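PDB 7KWD: alkaline phosphatase from Thermus thermophilus, which probably hydrolyses phosphate monoesters as a homodimeric alkaline phosphatase that uses two zinc ions and one magnesium ion. Local coordinates for residues 48-51 against 52-55; 273-276 against 277-281; 348-351 against 352-356. One frame throughout, in Å; residues are numbered along the deposited sequence.

Interaction 1 of 3, residues 48-51 against 52-55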
loop_
_atom_site.group_PDB
_atom_site.type_symbol
_atom_site.label_atom_id
_atom_site.label_comp_id
_atom_site.label_asym_id
_atom_site.label_seq_id
_atom_site.Cartn_x
_atom_site.Cartn_y
_atom_site.Cartn_z
ATOM N N GLY A 48 0.080 -11.930 3.583
ATOM C CA GLY A 48 -0.256 -11.303 2.311
ATOM C C GLY A 48 -1.108 -10.053 2.389
ATOM O O GLY A 48 -1.607 -9.573 1.356
ATOM N N PHE A 49 -1.212 -9.453 3.577
ATOM C CA PHE A 49 -2.159 -8.384 3.857
ATOM C C PHE A 49 -1.574 -7.033 3.486
ATOM O O PHE A 49 -0.567 -6.601 4.049
ATOM C CB PHE A 49 -2.525 -8.435 5.340
ATOM C CG PHE A 49 -3.511 -7.400 5.807
ATOM C CD1 PHE A 49 -4.838 -7.447 5.412
ATOM C CD2 PHE A 49 -3.112 -6.400 6.723
ATOM C CE1 PHE A 49 -5.763 -6.526 5.889
ATOM C CE2 PHE A 49 -4.027 -5.475 7.192
ATOM C CZ PHE A 49 -5.356 -5.546 6.796
ATOM N N SER A 50 -2.223 -6.363 2.547
ATOM C CA SER A 50 -1.763 -5.067 2.061
ATOM C C SER A 50 -2.616 -3.952 2.631
ATOM O O SER A 50 -3.660 -4.194 3.249
ATOM C CB SER A 50 -1.822 -5.036 0.530
ATOM O OG SER A 50 -3.143 -4.880 0.115
ATOM N N TRP A 51 -2.162 -2.710 2.406
ATOM C CA TRP A 51 -2.940 -1.548 2.820
ATOM C C TRP A 51 -4.154 -1.352 1.930
ATOM O O TRP A 51 -5.130 -0.711 2.351
ATOM C CB TRP A 51 -2.050 -0.291 2.838
ATOM C CG TRP A 51 -1.010 -0.349 3.965
ATOM C CD1 TRP A 51 0.358 -0.402 3.840
ATOM C CD2 TRP A 51 -1.283 -0.369 5.376
ATOM N NE1 TRP A 51 0.940 -0.470 5.093
ATOM C CE2 TRP A 51 -0.051 -0.442 6.044
ATOM C CE3 TRP A 51 -2.462 -0.321 6.135
ATOM C CZ2 TRP A 51 0.036 -0.466 7.437
ATOM C CZ3 TRP A 51 -2.368 -0.337 7.520
ATOM C CH2 TRP A 51 -1.124 -0.407 8.150
ATOM N N GLU A 52 -4.156 -1.905 0.720
ATOM C CA GLU A 52 -5.392 -1.863 -0.049
ATOM C C GLU A 52 -6.430 -2.778 0.582
ATOM O O GLU A 52 -7.590 -2.387 0.713
ATOM C CB GLU A 52 -5.164 -2.240 -1.509
ATOM C CG GLU A 52 -4.159 -1.366 -2.246
ATOM C CD GLU A 52 -4.585 0.100 -2.404
ATOM O OE1 GLU A 52 -3.701 0.920 -2.710
ATOM O OE2 GLU A 52 -5.782 0.433 -2.215
ATOM N N ASP A 53 -6.029 -3.988 1.012
ATOM C CA ASP A 53 -6.980 -4.849 1.699
ATOM C C ASP A 53 -7.553 -4.145 2.914
ATOM O O ASP A 53 -8.740 -4.294 3.242
ATOM C CB ASP A 53 -6.354 -6.169 2.199
ATOM C CG ASP A 53 -5.599 -6.943 1.108
ATOM O OD1 ASP A 53 -5.999 -6.866 -0.068
ATOM O OD2 ASP A 53 -4.623 -7.657 1.446
ATOM N N TYR A 54 -6.677 -3.474 3.666
ATOM C CA TYR A 54 -7.117 -2.822 4.879
ATOM C C TYR A 54 -8.228 -1.824 4.568
ATOM O O TYR A 54 -9.257 -1.800 5.239
ATOM C CB TYR A 54 -5.956 -2.118 5.578
ATOM C CG TYR A 54 -6.493 -1.319 6.736
ATOM C CD1 TYR A 54 -6.816 -1.937 7.947
ATOM C CD2 TYR A 54 -6.750 0.033 6.593
ATOM C CE1 TYR A 54 -7.359 -1.202 9.014
ATOM C CE2 TYR A 54 -7.274 0.767 7.628
ATOM C CZ TYR A 54 -7.601 0.156 8.827
ATOM O OH TYR A 54 -8.132 0.919 9.812
ATOM N N ALA A 55 -8.012 -0.985 3.558
ATOM C CA ALA A 55 -8.968 0.064 3.231
ATOM C C ALA A 55 -10.327 -0.515 2.859
ATOM O O ALA A 55 -11.367 0.039 3.240
ATOM C CB ALA A 55 -8.424 0.905 2.076
HETATM O O HOH W 1 -3.944 -6.694 -1.829
#
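Ser-50 and Asp-53 face each other across the first turn of helix 51-65 and exchange side-chain to backbone bonds. The hydroxyl of Ser-50, held between its own backbone N and carbonyl carbon (chi1 76°), is turned to the start of the helix, where OG accepts from Asp-53 N at 3.2 Å and, weakly, from Glu-52 N. In return Ser-50 N gives an almost straight bond to Asp-53 OD2 (2.9 Å), which it meets from above the carboxylate plane. A water, 2.8 Å from Ser-50 OG, donates to Asp-53 OD1 and links the two side chains a second time. Asp-53 OD2 also takes a bond from Asn-278, so both oxygens of this buried carboxylate are engaged.

The ring of Phe-49 runs antiparallel to the Asp-53 side chain, ring and carboxylate planes 45° apart, with CE1 3.8 Å from Asp-53 CB, and its CZ reaches Tyr-54 CB at 3.7 Å. Tyr-54 swings its ring away from the backbone N (chi1 173°), and the six-membered ring of Trp-51 presents its edge to that ring's face in an offset edge-to-face pair, centroids 5.9 Å apart. The phenol OH itself bonds to Gln-58. Beyond these rings lies the dimer partner: Trp-51 meets Trp-51 of the second subunit, and Glu-52 OE1 bonds to Thr-434 there.

Reciprocal bonding of this kind is a capping box, with Ser-50 as N-cap; here it starts the helix that follows metal-binding Asp-47, just after strand 40-46, beside the zinc site and at the subunit interface.

Interaction 2 of 3, residues 273-276 against 277-281. With ZN (zinc ion), chain F.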
loop_
_atom_site.group_PDB
_atom_site.type_symbol
_atom_site.label_atom_id
_atom_site.label_comp_id
_atom_site.label_asym_id
_atom_site.label_seq_id
_atom_site.Cartn_x
_atom_site.Cartn_y
_atom_site.Cartn_z
ATOM N N ARG A 273 -4.742 -17.200 4.676
ATOM C CA ARG A 273 -5.345 -17.289 3.351
ATOM C C ARG A 273 -5.776 -15.934 2.812
ATOM O O ARG A 273 -6.290 -15.853 1.683
ATOM C CB ARG A 273 -6.524 -18.271 3.367
ATOM C CG ARG A 273 -6.116 -19.661 3.936
ATOM C CD ARG A 273 -6.880 -20.849 3.335
ATOM N NE ARG A 273 -6.515 -21.017 1.926
ATOM C CZ ARG A 273 -7.280 -21.619 1.026
ATOM N NH1 ARG A 273 -8.456 -22.135 1.373
ATOM N NH2 ARG A 273 -6.854 -21.691 -0.220
ATOM N N ILE A 274 -5.534 -14.859 3.565
ATOM C CA ILE A 274 -5.563 -13.531 2.965
ATOM C C ILE A 274 -4.655 -13.512 1.747
ATOM O O ILE A 274 -5.059 -13.088 0.660
ATOM C CB ILE A 274 -5.145 -12.463 3.990
ATOM C CG1 ILE A 274 -6.170 -12.387 5.132
ATOM C CG2 ILE A 274 -4.923 -11.125 3.298
ATOM C CD1 ILE A 274 -5.655 -11.585 6.347
ATOM N N ASP A 275 -3.411 -13.987 1.923
ATOM C CA ASP A 275 -2.464 -14.145 0.823
ATOM C C ASP A 275 -3.086 -14.913 -0.336
ATOM O O ASP A 275 -3.086 -14.445 -1.473
ATOM C CB ASP A 275 -1.209 -14.854 1.351
ATOM C CG ASP A 275 -0.140 -15.016 0.320
ATOM O OD1 ASP A 275 0.343 -13.971 -0.195
ATOM O OD2 ASP A 275 0.238 -16.185 0.050
ATOM N N HIS A 276 -3.687 -16.066 -0.046
ATOM C CA HIS A 276 -4.205 -16.923 -1.104
ATOM C C HIS A 276 -5.305 -16.228 -1.887
ATOM O O HIS A 276 -5.336 -16.285 -3.118
ATOM C CB HIS A 276 -4.733 -18.230 -0.514
ATOM C CG HIS A 276 -3.677 -19.024 0.177
ATOM N ND1 HIS A 276 -3.954 -20.146 0.910
ATOM C CD2 HIS A 276 -2.340 -18.838 0.270
ATOM C CE1 HIS A 276 -2.837 -20.637 1.416
ATOM N NE2 HIS A 276 -1.841 -19.861 1.043
ATOM N N ALA A 277 -6.239 -15.583 -1.184
ATOM C CA ALA A 277 -7.295 -14.879 -1.891
ATOM C C ALA A 277 -6.712 -13.778 -2.744
ATOM O O ALA A 277 -7.197 -13.514 -3.846
ATOM C CB ALA A 277 -8.308 -14.303 -0.907
ATOM N N ASN A 278 -5.681 -13.096 -2.235
ATOM C CA ASN A 278 -5.079 -12.034 -3.031
ATOM C C ASN A 278 -4.412 -12.603 -4.264
ATOM O O ASN A 278 -4.388 -11.939 -5.313
ATOM C CB ASN A 278 -4.082 -11.233 -2.203
ATOM C CG ASN A 278 -4.779 -10.309 -1.194
ATOM O OD1 ASN A 278 -5.945 -9.964 -1.340
ATOM N ND2 ASN A 278 -4.047 -9.929 -0.164
ATOM N N HIS A 279 -3.830 -13.812 -4.139
ATOM C CA HIS A 279 -3.302 -14.531 -5.297
ATOM C C HIS A 279 -4.400 -14.794 -6.330
ATOM O O HIS A 279 -4.197 -14.578 -7.531
ATOM C CB HIS A 279 -2.682 -15.857 -4.855
ATOM C CG HIS A 279 -1.289 -15.742 -4.331
ATOM N ND1 HIS A 279 -0.278 -15.136 -5.044
ATOM C CD2 HIS A 279 -0.734 -16.149 -3.162
ATOM C CE1 HIS A 279 0.842 -15.197 -4.352
ATOM N NE2 HIS A 279 0.594 -15.823 -3.218
ATOM N N LEU A 280 -5.577 -15.262 -5.876
ATOM C CA LEU A 280 -6.686 -15.459 -6.809
ATOM C C LEU A 280 -7.188 -14.150 -7.436
ATOM O O LEU A 280 -7.873 -14.195 -8.459
ATOM C CB LEU A 280 -7.876 -16.119 -6.120
ATOM C CG LEU A 280 -7.586 -17.324 -5.243
ATOM C CD1 LEU A 280 -8.843 -17.868 -4.661
ATOM C CD2 LEU A 280 -6.881 -18.371 -6.039
ATOM N N ASN A 281 -6.877 -13.002 -6.843
ATOM C CA ASN A 281 -7.456 -11.709 -7.229
ATOM C C ASN A 281 -8.945 -11.698 -6.901
ATOM O O ASN A 281 -9.744 -11.198 -7.690
ATOM C CB ASN A 281 -7.260 -11.385 -8.704
ATOM C CG ASN A 281 -5.866 -10.889 -9.041
ATOM O OD1 ASN A 281 -5.678 -10.374 -10.128
ATOM N ND2 ASN A 281 -4.891 -11.072 -8.135
HETATM ZN ZN ZN F . 1.694 -16.010 -1.296
#
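Asp-275 and His-279, one helical turn apart, converge on a single zinc ion. Asp-275 OD2 binds it at 2.0 Å and His-279 NE2 at 2.2 Å, the carboxylate and imidazole planes 78° apart. Asp-275 OD1 lies farther off, 2.7 Å from the zinc, so the carboxylate is held chiefly through OD2. His-433 is a further protein ligand. Second-shell bonds fix both groups: Thr-320 holds Asp-275 OD1, and the carbonyl of Gly-431 takes His-279 ND1, which orients the ring and would probably make its NE2 a stronger donor to the metal.

Backbone hydrogen bonds give the spacing. His-279 N bonds to Asp-275 O at 2.8 Å, linking the two metal ligands, and Ala-277, Asn-278 and Leu-280 bond back to Arg-273, Ile-274 and His-276 in the same way.

Among the polar side chains, Arg-273 NE points straight at His-276 ND1 (2.9 Å), lying in both the ring and guanidinium planes; its NH2 forms a salt bridge with Glu-350. Asn-278 ND2 lies 3.8 Å from Ile-274 CG2, the two side chains side by side, and Asn-278 is held by Thr-286 and Asp-53. At the far end Asn-281 ND2 donates to Asn-278 O at 3.0 Å, in its amide plane.

Asn-281, with positive phi, is the C-prime residue of a Schellman motif closing this short helix, whose Asp-X-X-X-His pair belongs to the two-zinc active site of alkaline phosphatases.

Interaction 3 of 3, residues 348-351 against 352-356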
loop_
_atom_site.group_PDB
_atom_site.type_symbol
_atom_site.label_atom_id
_atom_site.label_comp_id
_atom_site.label_asym_id
_atom_site.label_seq_id
_atom_site.Cartn_x
_atom_site.Cartn_y
_atom_site.Cartn_z
ATOM N N SER A 348 -15.814 -18.227 -2.910
ATOM C CA SER A 348 -14.550 -17.845 -3.514
ATOM C C SER A 348 -14.401 -18.435 -4.916
ATOM O O SER A 348 -15.083 -19.381 -5.291
ATOM C CB SER A 348 -13.400 -18.357 -2.651
ATOM O OG SER A 348 -13.407 -19.790 -2.631
ATOM N N PHE A 349 -13.454 -17.883 -5.678
ATOM C CA PHE A 349 -13.057 -18.484 -6.948
ATOM C C PHE A 349 -12.639 -19.944 -6.773
ATOM O O PHE A 349 -12.826 -20.757 -7.681
ATOM C CB PHE A 349 -11.899 -17.688 -7.555
ATOM C CG PHE A 349 -12.293 -16.358 -8.172
ATOM C CD1 PHE A 349 -13.586 -16.115 -8.599
ATOM C CD2 PHE A 349 -11.343 -15.358 -8.347
ATOM C CE1 PHE A 349 -13.915 -14.908 -9.185
ATOM C CE2 PHE A 349 -11.675 -14.155 -8.917
ATOM C CZ PHE A 349 -12.962 -13.933 -9.347
ATOM N N GLU A 350 -12.030 -20.277 -5.636
ATOM C CA GLU A 350 -11.549 -21.634 -5.389
ATOM C C GLU A 350 -12.704 -22.603 -5.295
ATOM O O GLU A 350 -12.638 -23.727 -5.810
ATOM C CB GLU A 350 -10.723 -21.655 -4.101
ATOM C CG GLU A 350 -10.416 -23.038 -3.538
ATOM C CD GLU A 350 -9.572 -22.967 -2.258
ATOM O OE1 GLU A 350 -10.137 -23.123 -1.152
ATOM O OE2 GLU A 350 -8.347 -22.741 -2.359
ATOM N N HIS A 351 -13.774 -22.176 -4.634
ATOM C CA HIS A 351 -14.952 -23.024 -4.506
ATOM C C HIS A 351 -15.701 -23.102 -5.822
ATOM O O HIS A 351 -16.072 -24.194 -6.267
ATOM C CB HIS A 351 -15.814 -22.474 -3.401
ATOM C CG HIS A 351 -17.040 -23.266 -3.131
ATOM N ND1 HIS A 351 -17.058 -24.321 -2.250
ATOM C CD2 HIS A 351 -18.302 -23.132 -3.597
ATOM C CE1 HIS A 351 -18.284 -24.799 -2.180
ATOM N NE2 HIS A 351 -19.059 -24.092 -2.982
ATOM N N MET A 352 -15.875 -21.962 -6.492
ATOM C CA MET A 352 -16.431 -21.966 -7.837
ATOM C C MET A 352 -15.700 -22.967 -8.721
ATOM O O MET A 352 -16.325 -23.825 -9.344
ATOM C CB MET A 352 -16.370 -20.558 -8.435
ATOM C CG MET A 352 -17.332 -19.568 -7.728
ATOM S SD MET A 352 -17.102 -17.807 -8.156
ATOM C CE MET A 352 -17.481 -17.925 -9.962
ATOM N N LEU A 353 -14.368 -22.884 -8.776
ATOM C CA LEU A 353 -13.614 -23.807 -9.617
ATOM C C LEU A 353 -13.903 -25.251 -9.218
ATOM O O LEU A 353 -14.067 -26.131 -10.068
ATOM C CB LEU A 353 -12.130 -23.514 -9.505
ATOM C CG LEU A 353 -11.401 -22.772 -10.615
ATOM C CD1 LEU A 353 -12.315 -22.148 -11.645
ATOM C CD2 LEU A 353 -10.469 -21.687 -10.033
ATOM N N ARG A 354 -13.984 -25.514 -7.924
ATOM C CA ARG A 354 -14.302 -26.861 -7.468
ATOM C C ARG A 354 -15.672 -27.286 -7.986
ATOM O O ARG A 354 -15.826 -28.369 -8.551
ATOM C CB ARG A 354 -14.216 -26.866 -5.949
ATOM C CG ARG A 354 -14.179 -28.174 -5.255
ATOM C CD ARG A 354 -14.079 -27.890 -3.753
ATOM N NE ARG A 354 -12.780 -27.313 -3.386
ATOM C CZ ARG A 354 -12.575 -26.330 -2.495
ATOM N NH1 ARG A 354 -13.590 -25.738 -1.834
ATOM N NH2 ARG A 354 -11.321 -25.938 -2.266
ATOM N N VAL A 355 -16.662 -26.405 -7.862
ATOM C CA VAL A 355 -18.021 -26.692 -8.309
ATOM C C VAL A 355 -18.063 -26.949 -9.810
ATOM O O VAL A 355 -18.790 -27.825 -10.293
ATOM C CB VAL A 355 -18.947 -25.512 -7.946
ATOM C CG1 VAL A 355 -20.121 -25.488 -8.912
ATOM C CG2 VAL A 355 -19.382 -25.577 -6.523
ATOM N N LEU A 356 -17.332 -26.138 -10.566
ATOM C CA LEU A 356 -17.364 -26.186 -12.017
ATOM C C LEU A 356 -16.688 -27.430 -12.584
ATOM O O LEU A 356 -17.019 -27.860 -13.697
ATOM C CB LEU A 356 -16.675 -24.946 -12.559
ATOM C CG LEU A 356 -17.474 -23.649 -12.464
ATOM C CD1 LEU A 356 -16.571 -22.491 -12.869
ATOM C CD2 LEU A 356 -18.725 -23.715 -13.342
#
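Glu-350 and Arg-354 both throw CG away from the backbone N (chi1 167° and -166°), and the two chains then run side by side in the same direction. The glutamate stays extended while the arginine bends at chi3, which brings NH2 to 3.3 Å from Glu-350 OE1. This salt bridge contains only a weak hydrogen bond, its planes 50° apart; OE2 has another partner in Arg-273, so the carboxylate is shared between two arginines. The bend also lays one guanidinium face over the carbonyl oxygen of Glu-350.

His-351 crosses the arginine at about a right angle, its ND1 3.8 Å from Arg-354 NH1 at the ring edge, and NE2 approaches Val-355 CG2 at 3.9 Å. ND1 is buried with no hydrogen-bond partner in the model. An alanine at His-351 would remove the imidazole, and is likely to open a gap between Arg-354 and Val-355 and leave the guanidinium freer to turn.

On another side of the helix, Met-352 SD lies in the plane of the Phe-349 ring, at its edge, 3.9 Å from CD1.

At the start, Ser-348 OG accepts from His-351 N (3.1 Å) and also hydrogen-bonds to Asp-236 OD2, while Ser-348 O receives Met-352 N. Helix 349-356, packed on helices 406-412 and 362-373 away from the metal site, combines a serine N-cap, a Met-aromatic contact and an i to i+4 Glu-Arg salt bridge.

How the interactions relate
All three contacts are local, lie one after another along the chain, and neither nest nor cross. Interaction 1 closes the turn that leads from strand 40-46 into helix 51-65; interaction 2 spans helix 273-280, just after strand 265-271, which pairs with strand 40-46; interaction 3 covers helix 349-356. The first two meet beside the metal site, where Asn-278 ND2 reaches Asp-53 OD2 at 2.8 Å and Phe-49 packs on Ile-274. Interactions 2 and 3 are joined by the salt bridge of Arg-273 with Glu-350, and Phe-349 packs on the end of helix 273-280. Interactions 1 and 3 do not touch each other; helix 273-280 meets both.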